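Local atomic coordinates of alginate biosynthesis protein AlgX (Pseudomonas aeruginosa, PDB entry 4KNC), a protein that takes part in O-acetylating the exopolysaccharide alginate and protects the polymer from degradation as it crosses the periplasm. Residues Gly271-Ser276 against Tyr302-Lys307; Ala313-Asp318 against Val398-Asn403; Leu348-Gly353 against Gln410-Leu415; Tyr355-Thr360 against Ala431-Ala436. One frame throughout, in Å; residues are numbered along the deposited sequence.

Contact 1. Residues Gly271-Ser276 against Tyr302-Lys307; sequences GGFDSS and YDMAQK
One face of the Tyr302 ring lies against the Gly272-Phe273 backbone: Phe273 N stands 3.7 Å above the plane, over the ring centre, and Phe273 CB makes a CH-pi contact over the same face, 4.0 Å from the centroid. Gly272 continues this cover outward, its CA 3.4 Å from Tyr302 OH; having no side chain, Gly272 lets the phenol lie close on the backbone, where a CB would crowd Tyr302 CE1. The Phe273 ring, whose CG is anti to the backbone N (chi1 176°), slides past Tyr302 in the opposite direction and is met obliquely by Tyr302 CB and the Met304 backbone. Phe273 CZ comes to 3.9 Å from Met304 CA, while Met304 CG touches CE1 and its side chain crosses the phenylalanine at about a right angle. Trp296, Phe298 and Phe309 also meet the Phe273 ring, Phe298 edge-to-face. Toward the polar side, one water donates to Asp274 OD2 at 2.7 Å and weakly accepts from Gln306 NE2, linking the segments. Asp303 OD1 accepts a hydrogen bond from Ala305 N, 3.0 Å away and above the carboxylate plane, an Asx turn within the type I turn leading to Gln306, the N-cap of helix 307-316. The side chain of Tyr302 is about 7 Å from that of Ser243, the inferred nucleophile, so Tyr302 lies near, without touching, the putative Ser-His-Asp site of an SGNH hydrolase-like domain.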
loop_
_atom_site.group_PDB
_atom_site.type_symbol
_atom_site.label_atom_id
_atom_site.label_comp_id
_atom_site.label_asym_id
_atom_site.label_seq_id
_atom_site.Cartn_x
_atom_site.Cartn_y
_atom_site.Cartn_z
ATOM N N GLY A 271 -4.262 -4.333 -3.834
ATOM C CA GLY A 271 -4.107 -2.883 -3.803
ATOM C C GLY A 271 -2.685 -2.372 -3.959
ATOM O O GLY A 271 -2.469 -1.211 -4.305
ATOM N N GLY A 272 -1.705 -3.222 -3.674
ATOM C CA GLY A 272 -0.312 -2.810 -3.716
ATOM C C GLY A 272 0.077 -1.713 -2.726
ATOM O O GLY A 272 -0.473 -1.588 -1.634
ATOM N N PHE A 273 1.036 -0.907 -3.147
ATOM C CA PHE A 273 1.658 0.127 -2.343
ATOM C C PHE A 273 0.695 1.248 -1.981
ATOM O O PHE A 273 0.764 1.816 -0.882
ATOM C CB PHE A 273 2.832 0.691 -3.159
ATOM C CG PHE A 273 3.541 1.861 -2.517
ATOM C CD1 PHE A 273 4.363 1.672 -1.416
ATOM C CD2 PHE A 273 3.427 3.143 -3.055
ATOM C CE1 PHE A 273 5.049 2.750 -0.840
ATOM C CE2 PHE A 273 4.102 4.225 -2.494
ATOM C CZ PHE A 273 4.910 4.038 -1.381
ATOM N N ASP A 274 -0.209 1.557 -2.908
ATOM C CA ASP A 274 -0.940 2.826 -2.874
ATOM C C ASP A 274 -2.428 2.750 -2.499
ATOM O O ASP A 274 -2.918 3.589 -1.753
ATOM C CB ASP A 274 -0.764 3.572 -4.208
ATOM C CG ASP A 274 -1.380 2.829 -5.402
ATOM O OD1 ASP A 274 -1.368 1.571 -5.437
ATOM O OD2 ASP A 274 -1.871 3.518 -6.322
ATOM N N SER A 275 -3.133 1.738 -2.996
ATOM C CA SER A 275 -4.596 1.756 -2.986
ATOM C C SER A 275 -5.241 1.797 -1.603
ATOM O O SER A 275 -6.179 2.564 -1.359
ATOM C CB SER A 275 -5.145 0.580 -3.812
ATOM O OG SER A 275 -4.728 0.699 -5.165
ATOM N N SER A 276 -4.729 0.985 -0.690
ATOM C CA SER A 276 -5.361 0.851 0.616
ATOM C C SER A 276 -5.309 2.153 1.398
ATOM O O SER A 276 -6.314 2.608 1.951
ATOM C CB SER A 276 -4.709 -0.284 1.409
ATOM O OG SER A 276 -5.197 -0.307 2.733
ATOM N N TYR A 302 7.900 -2.303 -4.865
ATOM C CA TYR A 302 7.176 -1.129 -5.315
ATOM C C TYR A 302 8.077 0.075 -5.465
ATOM O O TYR A 302 9.083 0.212 -4.763
ATOM C CB TYR A 302 6.037 -0.795 -4.362
ATOM C CG TYR A 302 5.029 -1.891 -4.275
ATOM C CD1 TYR A 302 4.219 -2.209 -5.365
ATOM C CD2 TYR A 302 4.874 -2.609 -3.102
ATOM C CE1 TYR A 302 3.290 -3.247 -5.288
ATOM C CE2 TYR A 302 3.963 -3.619 -3.012
ATOM C CZ TYR A 302 3.167 -3.941 -4.097
ATOM O OH TYR A 302 2.257 -4.967 -3.959
ATOM N N ASP A 303 7.696 0.954 -6.383
ATOM C CA ASP A 303 8.410 2.208 -6.588
ATOM C C ASP A 303 7.871 3.208 -5.588
ATOM O O ASP A 303 6.770 3.729 -5.769
ATOM C CB ASP A 303 8.191 2.723 -8.015
ATOM C CG ASP A 303 8.684 4.154 -8.206
ATOM O OD1 ASP A 303 9.567 4.595 -7.441
ATOM O OD2 ASP A 303 8.191 4.838 -9.126
ATOM N N MET A 304 8.653 3.471 -4.540
ATOM C CA MET A 304 8.233 4.340 -3.441
ATOM C C MET A 304 8.315 5.822 -3.774
ATOM O O MET A 304 7.967 6.658 -2.946
ATOM C CB MET A 304 9.064 4.061 -2.176
ATOM C CG MET A 304 8.980 2.620 -1.650
ATOM S SD MET A 304 9.544 2.491 0.079
ATOM C CE MET A 304 11.291 2.832 -0.071
ATOM N N ALA A 305 8.784 6.162 -4.972
ATOM C CA ALA A 305 8.902 7.570 -5.330
ATOM C C ALA A 305 7.807 8.083 -6.267
ATOM O O ALA A 305 7.806 9.257 -6.605
ATOM C CB ALA A 305 10.278 7.856 -5.918
ATOM N N GLN A 306 6.884 7.215 -6.685
ATOM C CA GLN A 306 5.861 7.588 -7.671
ATOM C C GLN A 306 5.132 8.883 -7.298
ATOM O O GLN A 306 4.447 8.942 -6.278
ATOM C CB GLN A 306 4.853 6.451 -7.836
ATOM C CG GLN A 306 3.712 6.776 -8.785
ATOM C CD GLN A 306 2.452 5.985 -8.476
ATOM O OE1 GLN A 306 2.452 5.096 -7.623
ATOM N NE2 GLN A 306 1.366 6.315 -9.163
ATOM N N LYS A 307 5.285 9.922 -8.116
ATOM C CA LYS A 307 4.813 11.255 -7.735
ATOM C C LYS A 307 3.290 11.386 -7.668
ATOM O O LYS A 307 2.747 12.097 -6.810
ATOM C CB LYS A 307 5.416 12.329 -8.642
ATOM C CG LYS A 307 6.908 12.526 -8.430
ATOM C CD LYS A 307 7.403 13.807 -9.076
HETATM O O HOH W 1 -1.027 6.006 -6.884
#

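Contact 2. Residues Ala313-Asp318 against Val398-Asn403; sequences AMPLVD and VFQLRN
Leu316 lays CD2 against the branch point of Val398, 3.6 Å from CB and 3.7 Å from CG2, the two side chains crossing obliquely. The other methyl of Val398, CG1, which is anti to its own backbone N, serves Pro315 instead: CB and CG of the proline ring both lie 4.1 Å from it, and the two side chains slide past each other in opposite directions. The valine is thus shared between consecutive residues of helix 307-316, one methyl to each. Beyond it the proline reaches the strand backbone, with Pro315 CG 3.9 Å from Gln400 N. Gln400 stands up from the strand with CG between its backbone N and carbonyl carbon (chi1 70°) and then runs extended, crossing Pro315 at about a right angle. Its NE2 ends 4.1 Å from Met314 CB and 4.2 Å from Pro315 CD, touching carbon alone on the helix. Phe399, between Val398 and Gln400, turns its CB away from the helix. The helix is kinked at Pro315, whose N makes no bond to the preceding turn. Arg311, a turn earlier in the same helix, hydrogen-bonds to Gln400 O. The end of this helix rests on strand 396-400, an outermost strand of one sheet of the carbohydrate-binding module. Between the two segments the contacts are van der Waals, so the fit there depends on shape; directional bonding comes from Arg311, just outside them.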
loop_
_atom_site.group_PDB
_atom_site.type_symbol
_atom_site.label_atom_id
_atom_site.label_comp_id
_atom_site.label_asym_id
_atom_site.label_seq_id
_atom_site.Cartn_x
_atom_site.Cartn_y
_atom_site.Cartn_z
ATOM N N ALA A 313 -1.994 11.606 -1.860
ATOM C CA ALA A 313 -1.889 11.369 -0.421
ATOM C C ALA A 313 -1.767 12.651 0.395
ATOM O O ALA A 313 -2.452 12.793 1.408
ATOM C CB ALA A 313 -0.751 10.407 -0.104
ATOM N N MET A 314 -0.928 13.584 -0.057
ATOM C CA MET A 314 -0.718 14.833 0.679
ATOM C C MET A 314 -2.017 15.612 0.959
ATOM O O MET A 314 -2.350 15.837 2.119
ATOM C CB MET A 314 0.358 15.720 0.018
ATOM C CG MET A 314 1.758 15.144 0.100
ATOM S SD MET A 314 2.365 15.084 1.800
ATOM C CE MET A 314 2.941 16.778 1.974
ATOM N N PRO A 315 -2.764 16.009 -0.088
ATOM C CA PRO A 315 -4.003 16.740 0.208
ATOM C C PRO A 315 -5.090 15.872 0.833
ATOM O O PRO A 315 -6.027 16.410 1.418
ATOM C CB PRO A 315 -4.464 17.211 -1.173
ATOM C CG PRO A 315 -3.891 16.179 -2.111
ATOM C CD PRO A 315 -2.547 15.884 -1.542
ATOM N N LEU A 316 -4.985 14.557 0.697
ATOM C CA LEU A 316 -5.971 13.668 1.304
ATOM C C LEU A 316 -5.929 13.699 2.839
ATOM O O LEU A 316 -6.938 13.427 3.501
ATOM C CB LEU A 316 -5.810 12.235 0.790
ATOM C CG LEU A 316 -6.516 11.976 -0.537
ATOM C CD1 LEU A 316 -6.211 10.565 -1.017
ATOM C CD2 LEU A 316 -8.006 12.183 -0.357
ATOM N N VAL A 317 -4.770 14.027 3.402
ATOM C CA VAL A 317 -4.653 14.115 4.859
ATOM C C VAL A 317 -5.700 15.074 5.448
ATOM O O VAL A 317 -6.260 14.800 6.512
ATOM C CB VAL A 317 -3.225 14.510 5.296
ATOM C CG1 VAL A 317 -3.153 14.713 6.798
ATOM C CG2 VAL A 317 -2.252 13.442 4.876
ATOM N N ASP A 318 -5.992 16.169 4.735
ATOM C CA ASP A 318 -7.012 17.135 5.170
ATOM C C ASP A 318 -8.290 17.125 4.339
ATOM O O ASP A 318 -8.893 18.169 4.111
ATOM C CB ASP A 318 -6.451 18.558 5.204
ATOM C CG ASP A 318 -5.473 18.761 6.325
ATOM O OD1 ASP A 318 -4.365 18.190 6.235
ATOM O OD2 ASP A 318 -5.810 19.482 7.295
ATOM N N VAL A 398 -8.834 12.976 -5.205
ATOM C CA VAL A 398 -8.326 14.272 -4.741
ATOM C C VAL A 398 -6.851 14.409 -5.107
ATOM O O VAL A 398 -6.080 13.474 -4.916
ATOM C CB VAL A 398 -8.439 14.411 -3.207
ATOM C CG1 VAL A 398 -7.904 15.760 -2.755
ATOM C CG2 VAL A 398 -9.884 14.229 -2.733
ATOM N N PHE A 399 -6.449 15.556 -5.646
ATOM C CA PHE A 399 -5.044 15.725 -6.038
ATOM C C PHE A 399 -4.586 17.174 -6.042
ATOM O O PHE A 399 -5.376 18.078 -6.284
ATOM C CB PHE A 399 -4.745 15.059 -7.397
ATOM C CG PHE A 399 -5.447 15.705 -8.575
ATOM C CD1 PHE A 399 -6.714 15.298 -8.953
ATOM C CD2 PHE A 399 -4.826 16.700 -9.315
ATOM C CE1 PHE A 399 -7.357 15.876 -10.046
ATOM C CE2 PHE A 399 -5.463 17.285 -10.408
ATOM C CZ PHE A 399 -6.731 16.874 -10.769
ATOM N N GLN A 400 -3.311 17.400 -5.752
ATOM C CA GLN A 400 -2.786 18.755 -5.790
ATOM C C GLN A 400 -2.440 19.117 -7.227
ATOM O O GLN A 400 -1.999 18.266 -8.007
ATOM C CB GLN A 400 -1.570 18.908 -4.876
ATOM C CG GLN A 400 -0.326 18.188 -5.361
ATOM C CD GLN A 400 0.670 17.904 -4.245
ATOM O OE1 GLN A 400 1.666 17.205 -4.449
ATOM N NE2 GLN A 400 0.401 18.437 -3.058
ATOM N N LEU A 401 -2.669 20.379 -7.582
ATOM C CA LEU A 401 -2.233 20.886 -8.872
ATOM C C LEU A 401 -0.716 20.876 -8.859
ATOM O O LEU A 401 -0.095 21.111 -7.819
ATOM C CB LEU A 401 -2.764 22.303 -9.142
ATOM C CG LEU A 401 -4.282 22.550 -9.184
ATOM C CD1 LEU A 401 -4.644 23.828 -9.983
ATOM C CD2 LEU A 401 -5.044 21.355 -9.725
ATOM N N ARG A 402 -0.134 20.603 -10.021
ATOM C CA ARG A 402 1.298 20.375 -10.153
ATOM C C ARG A 402 2.126 21.494 -9.546
ATOM O O ARG A 402 1.849 22.675 -9.753
ATOM C CB ARG A 402 1.673 20.170 -11.624
ATOM C CG ARG A 402 3.125 19.782 -11.834
ATOM C CD ARG A 402 3.346 19.125 -13.182
ATOM N NE ARG A 402 4.745 19.217 -13.587
ATOM C CZ ARG A 402 5.226 18.758 -14.736
ATOM N NH1 ARG A 402 4.421 18.164 -15.604
ATOM N NH2 ARG A 402 6.516 18.893 -15.016
ATOM N N ASN A 403 3.129 21.106 -8.771
ATOM C CA ASN A 403 4.045 22.065 -8.170
ATOM C C ASN A 403 5.498 21.648 -8.368
ATOM O O ASN A 403 6.333 21.821 -7.480
ATOM C CB ASN A 403 3.723 22.294 -6.691
ATOM C CG ASN A 403 3.549 20.999 -5.924
ATOM O OD1 ASN A 403 4.089 19.959 -6.303
ATOM N ND2 ASN A 403 2.787 21.057 -4.838
#

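Contact 3. Residues Leu348-Gly353 against Gln410-Leu415; sequences LPIRSG and QQFLSL
Ile350 and Phe412 form the tight part of the contact, lying side by side and pointing the same way. Ile350 CG2 presses to 3.5 Å from Phe412 CB, and CD1 reaches CD2 of the ring at 3.8 Å. Beside them the backbones join: Phe412 N gives a nearly straight bond to Ile350 O (2.9 Å, 172°), and Ser352 N gives an equally long but more bent bond to Gln410 O, the two bracketing a single bridge between Arg351 and Gln411. The Phe412 ring also covers its own strand, Ser414 N lying over the ring centre. The solvent side, with exposed Pro349 and Arg351, is looser. There Gln411 folds back at chi2 (-67°), which sets CD near the loop backbone; OE1 makes a weak 3.2 Å bond with Ile350 N, while NE2 merely lies alongside Arg351, 3.6 Å from CA. Ser352 OG is held from outside, by Arg402 O and Tyr375, and Gln410 NE2 by Asp406 O. The pairing sets the loop before strand 355-361 beside the start of strand 412-418, which bulges at Leu413 and Ser414 opposite Trp374 of strand 368-375; from strand 326-333, Val327 touches Ile350 and Leu328 touches Phe412.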
loop_
_atom_site.group_PDB
_atom_site.type_symbol
_atom_site.label_atom_id
_atom_site.label_comp_id
_atom_site.label_asym_id
_atom_site.label_seq_id
_atom_site.Cartn_x
_atom_site.Cartn_y
_atom_site.Cartn_z
ATOM N N LEU A 348 -9.874 34.415 -12.298
ATOM C CA LEU A 348 -9.533 34.594 -10.892
ATOM C C LEU A 348 -8.105 34.122 -10.608
ATOM O O LEU A 348 -7.566 33.288 -11.344
ATOM C CB LEU A 348 -10.525 33.826 -10.009
ATOM C CG LEU A 348 -11.913 34.438 -9.802
ATOM C CD1 LEU A 348 -12.971 33.351 -9.758
ATOM C CD2 LEU A 348 -11.945 35.252 -8.522
ATOM N N PRO A 349 -7.489 34.670 -9.545
ATOM C CA PRO A 349 -6.161 34.253 -9.075
ATOM C C PRO A 349 -6.144 32.850 -8.463
ATOM O O PRO A 349 -6.496 32.660 -7.296
ATOM C CB PRO A 349 -5.825 35.296 -8.006
ATOM C CG PRO A 349 -7.148 35.858 -7.587
ATOM C CD PRO A 349 -7.981 35.855 -8.820
ATOM N N ILE A 350 -5.728 31.873 -9.264
ATOM C CA ILE A 350 -5.568 30.505 -8.805
ATOM C C ILE A 350 -4.164 30.006 -9.142
ATOM O O ILE A 350 -3.934 29.469 -10.224
ATOM C CB ILE A 350 -6.603 29.566 -9.460
ATOM C CG1 ILE A 350 -8.030 30.094 -9.268
ATOM C CG2 ILE A 350 -6.474 28.144 -8.912
ATOM C CD1 ILE A 350 -9.110 29.183 -9.897
ATOM N N ARG A 351 -3.224 30.196 -8.220
ATOM C CA ARG A 351 -1.859 29.706 -8.401
ATOM C C ARG A 351 -1.800 28.178 -8.250
ATOM O O ARG A 351 -2.274 27.627 -7.254
ATOM C CB ARG A 351 -0.916 30.375 -7.394
ATOM C CG ARG A 351 0.554 30.326 -7.786
ATOM C CD ARG A 351 1.442 30.904 -6.690
ATOM N NE ARG A 351 1.526 30.008 -5.541
ATOM C CZ ARG A 351 2.458 29.072 -5.391
ATOM N NH1 ARG A 351 3.402 28.920 -6.311
ATOM N NH2 ARG A 351 2.451 28.291 -4.317
ATOM N N SER A 352 -1.205 27.506 -9.234
ATOM C CA SER A 352 -1.154 26.049 -9.269
ATOM C C SER A 352 -0.551 25.406 -8.011
ATOM O O SER A 352 -1.241 24.694 -7.279
ATOM C CB SER A 352 -0.398 25.560 -10.506
ATOM O OG SER A 352 -0.449 24.140 -10.605
ATOM N N GLY A 353 0.728 25.669 -7.760
ATOM C CA GLY A 353 1.449 25.016 -6.680
ATOM C C GLY A 353 0.950 25.312 -5.281
ATOM O O GLY A 353 1.618 25.004 -4.293
ATOM N N GLN A 410 2.084 28.739 -12.225
ATOM C CA GLN A 410 1.120 28.999 -13.296
ATOM C C GLN A 410 -0.287 29.315 -12.796
ATOM O O GLN A 410 -0.692 28.859 -11.724
ATOM C CB GLN A 410 1.085 27.833 -14.282
ATOM C CG GLN A 410 2.461 27.359 -14.721
ATOM C CD GLN A 410 3.299 28.462 -15.350
ATOM O OE1 GLN A 410 2.770 29.438 -15.886
ATOM N NE2 GLN A 410 4.616 28.306 -15.291
ATOM N N GLN A 411 -1.018 30.110 -13.576
ATOM C CA GLN A 411 -2.411 30.425 -13.266
ATOM C C GLN A 411 -3.383 29.428 -13.904
ATOM O O GLN A 411 -3.421 29.272 -15.127
ATOM C CB GLN A 411 -2.765 31.849 -13.701
ATOM C CG GLN A 411 -2.093 32.939 -12.895
ATOM C CD GLN A 411 -2.580 32.992 -11.460
ATOM O OE1 GLN A 411 -3.715 33.385 -11.189
ATOM N NE2 GLN A 411 -1.715 32.598 -10.529
ATOM N N PHE A 412 -4.163 28.761 -13.059
ATOM C CA PHE A 412 -5.171 27.806 -13.502
ATOM C C PHE A 412 -6.158 28.435 -14.491
ATOM O O PHE A 412 -6.677 29.531 -14.264
ATOM C CB PHE A 412 -5.920 27.245 -12.292
ATOM C CG PHE A 412 -7.012 26.266 -12.643
ATOM C CD1 PHE A 412 -6.710 24.964 -13.001
ATOM C CD2 PHE A 412 -8.345 26.650 -12.602
ATOM C CE1 PHE A 412 -7.719 24.059 -13.324
ATOM C CE2 PHE A 412 -9.356 25.758 -12.918
ATOM C CZ PHE A 412 -9.041 24.455 -13.282
ATOM N N LEU A 413 -6.398 27.744 -15.600
ATOM C CA LEU A 413 -7.437 28.162 -16.519
ATOM C C LEU A 413 -8.563 27.142 -16.573
ATOM O O LEU A 413 -9.733 27.496 -16.434
ATOM C CB LEU A 413 -6.888 28.375 -17.922
ATOM C CG LEU A 413 -8.055 28.548 -18.899
ATOM C CD1 LEU A 413 -8.656 29.957 -18.787
ATOM C CD2 LEU A 413 -7.634 28.229 -20.311
ATOM N N SER A 414 -8.229 25.871 -16.773
ATOM C CA SER A 414 -9.306 24.881 -16.866
ATOM C C SER A 414 -8.973 23.461 -16.409
ATOM O O SER A 414 -7.814 23.052 -16.371
ATOM C CB SER A 414 -9.888 24.843 -18.287
ATOM O OG SER A 414 -9.133 23.981 -19.114
ATOM N N LEU A 415 -10.023 22.729 -16.049
ATOM C CA LEU A 415 -9.938 21.302 -15.817
ATOM C C LEU A 415 -10.912 20.584 -16.745
ATOM O O LEU A 415 -12.098 20.936 -16.809
ATOM C CB LEU A 415 -10.258 20.946 -14.363
ATOM C CG LEU A 415 -10.470 19.440 -14.124
ATOM C CD1 LEU A 415 -9.181 18.661 -14.323
ATOM C CD2 LEU A 415 -11.057 19.154 -12.744
#

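Contact 4. Residues Tyr355-Thr360 against Ala431-Ala436; sequences YVADVT and ASICQA
Tyr355 lays its ring across the end of the opposite strand, with Gln435 CA standing 3.9 Å over one face, offset toward the rim, in a CH-pi contact. Its CD2 touches both Cys434 O, at 3.2 Å, and Ile433 CG2, at 3.6 Å. On the face of Ala357 and Val359, Ile433 is the main bump: CG2 goes to the tyrosine, while CD1, carried round by the turn at chi2 (-71°), settles 3.6 Å from Ala357 CB. The methyl of Ala357 is small enough to leave that hollow. Further on, Val359 CG2 meets Ala431 CB at 4.0 Å, again a branched residue against an alanine. On the other face Val356 divides its methyls, CG2 touching Ala436 CB at 4.0 Å and CG1 lying 4.2 Å from Cys434 SG. That sulfur is disulfide-bonded to Cys321, and Asp358, next but one to Val356, sends its carboxylate off to Arg396 and the backbone N of Cys321. Ser432 OG is hydrogen-bonded with Ser329 OG. Strands 355-360 and 431-435 are antiparallel, their axes 4.8 Å apart and their directions 158° from one another. Four backbone bonds tie them in two hydrogen-bonded pairs, Val356 with Cys434 and Asp358 with Ser432. The two central strands of one of the module's sheets are thus joined by regular backbone bonding, with an apolar face of Ala357, Val359, Ala431 and Ile433 and a mixed face from which a disulfide to Cys321 and a salt bridge from Asp358 to Arg396 tie the strands to their surroundings.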
loop_
_atom_site.group_PDB
_atom_site.type_symbol
_atom_site.label_atom_id
_atom_site.label_comp_id
_atom_site.label_asym_id
_atom_site.label_seq_id
_atom_site.Cartn_x
_atom_site.Cartn_y
_atom_site.Cartn_z
ATOM N N TYR A 355 -2.812 25.034 -4.950
ATOM C CA TYR A 355 -4.237 24.712 -5.115
ATOM C C TYR A 355 -4.531 23.211 -5.240
ATOM O O TYR A 355 -3.642 22.427 -5.577
ATOM C CB TYR A 355 -4.870 25.513 -6.266
ATOM C CG TYR A 355 -5.577 26.785 -5.808
ATOM C CD1 TYR A 355 -4.867 27.958 -5.570
ATOM C CD2 TYR A 355 -6.954 26.801 -5.602
ATOM C CE1 TYR A 355 -5.513 29.117 -5.147
ATOM C CE2 TYR A 355 -7.604 27.950 -5.177
ATOM C CZ TYR A 355 -6.883 29.104 -4.955
ATOM O OH TYR A 355 -7.543 30.238 -4.538
ATOM N N VAL A 356 -5.783 22.829 -4.969
ATOM C CA VAL A 356 -6.159 21.414 -4.892
ATOM C C VAL A 356 -7.491 21.086 -5.603
ATOM O O VAL A 356 -8.432 21.886 -5.594
ATOM C CB VAL A 356 -6.166 20.938 -3.408
ATOM C CG1 VAL A 356 -6.980 19.662 -3.214
ATOM C CG2 VAL A 356 -4.736 20.747 -2.912
ATOM N N ALA A 357 -7.550 19.913 -6.232
ATOM C CA ALA A 357 -8.747 19.442 -6.928
ATOM C C ALA A 357 -9.440 18.284 -6.200
ATOM O O ALA A 357 -8.780 17.386 -5.660
ATOM C CB ALA A 357 -8.394 19.021 -8.348
ATOM N N ASP A 358 -10.772 18.314 -6.218
ATOM C CA ASP A 358 -11.620 17.342 -5.540
ATOM C C ASP A 358 -12.733 16.926 -6.494
ATOM O O ASP A 358 -13.508 17.765 -6.946
ATOM C CB ASP A 358 -12.230 17.973 -4.280
ATOM C CG ASP A 358 -12.772 16.938 -3.302
ATOM O OD1 ASP A 358 -13.232 15.864 -3.752
ATOM O OD2 ASP A 358 -12.733 17.199 -2.081
ATOM N N VAL A 359 -12.830 15.635 -6.785
ATOM C CA VAL A 359 -13.639 15.174 -7.917
ATOM C C VAL A 359 -14.433 13.893 -7.636
ATOM O O VAL A 359 -13.872 12.900 -7.198
ATOM C CB VAL A 359 -12.729 14.894 -9.138
ATOM C CG1 VAL A 359 -13.523 14.290 -10.278
ATOM C CG2 VAL A 359 -12.016 16.160 -9.578
ATOM N N THR A 360 -15.731 13.896 -7.932
ATOM C CA THR A 360 -16.578 12.753 -7.613
ATOM C C THR A 360 -17.488 12.272 -8.746
ATOM O O THR A 360 -18.429 12.965 -9.141
ATOM C CB THR A 360 -17.448 13.048 -6.386
ATOM O OG1 THR A 360 -16.606 13.348 -5.265
ATOM C CG2 THR A 360 -18.326 11.845 -6.066
ATOM N N ALA A 431 -16.914 18.303 -9.950
ATOM C CA ALA A 431 -15.556 18.749 -9.640
ATOM C C ALA A 431 -15.499 20.089 -8.915
ATOM O O ALA A 431 -16.354 20.955 -9.101
ATOM C CB ALA A 431 -14.705 18.782 -10.894
ATOM N N SER A 432 -14.469 20.250 -8.096
ATOM C CA SER A 432 -14.301 21.445 -7.288
ATOM C C SER A 432 -12.829 21.724 -7.036
ATOM O O SER A 432 -12.017 20.804 -6.942
ATOM C CB SER A 432 -15.044 21.295 -5.960
ATOM O OG SER A 432 -16.443 21.236 -6.183
ATOM N N ILE A 433 -12.499 23.003 -6.927
ATOM C CA ILE A 433 -11.122 23.443 -6.756
ATOM C C ILE A 433 -11.064 24.334 -5.530
ATOM O O ILE A 433 -11.850 25.272 -5.405
ATOM C CB ILE A 433 -10.654 24.264 -7.980
ATOM C CG1 ILE A 433 -10.405 23.340 -9.169
ATOM C CG2 ILE A 433 -9.385 25.036 -7.672
ATOM C CD1 ILE A 433 -9.192 22.489 -9.005
ATOM N N CYS A 434 -10.132 24.049 -4.629
ATOM C CA CYS A 434 -10.057 24.787 -3.377
ATOM C C CYS A 434 -8.643 25.188 -2.987
ATOM O O CYS A 434 -7.641 24.597 -3.432
ATOM C CB CYS A 434 -10.686 23.989 -2.228
ATOM S SG CYS A 434 -9.888 22.389 -1.914
ATOM N N GLN A 435 -8.591 26.211 -2.143
ATOM C CA GLN A 435 -7.360 26.628 -1.516
ATOM C C GLN A 435 -6.802 25.498 -0.646
ATOM O O GLN A 435 -7.550 24.683 -0.110
ATOM C CB GLN A 435 -7.563 27.909 -0.701
ATOM C CG GLN A 435 -6.269 28.596 -0.324
ATOM C CD GLN A 435 -6.411 30.098 -0.264
ATOM O OE1 GLN A 435 -7.522 30.626 -0.265
ATOM N NE2 GLN A 435 -5.284 30.798 -0.222
ATOM N N ALA A 436 -5.477 25.445 -0.542
ATOM C CA ALA A 436 -4.789 24.458 0.276
ATOM C C ALA A 436 -4.217 25.131 1.518
ATOM O O ALA A 436 -3.776 26.280 1.455
ATOM C CB ALA A 436 -3.681 23.801 -0.528
#

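Contact 4 is the most buried of the four and rests on strand pairing; contacts 1, 2 and 3 are only partly buried. Contact 1 lies in the SGNH hydrolase-like domain, near the chain's centre, and relies on aromatic packing between loops. Contact 2 joins helix 307-316 to the carbohydrate-binding module by apolar packing, and its strand 396-400 bonds to strand 355-361 of contact 4, Phe399 O to Ala357 N at 2.8 Å. The centre of contact 3 is about 31 Å from the chain's centre; this contact mixes backbone bonds with one apolar pair. It meets contact 4 where Ile350 CG2 packs on Tyr355 CG, and contact 2 where Leu401 CD1 packs on Phe412 CD1.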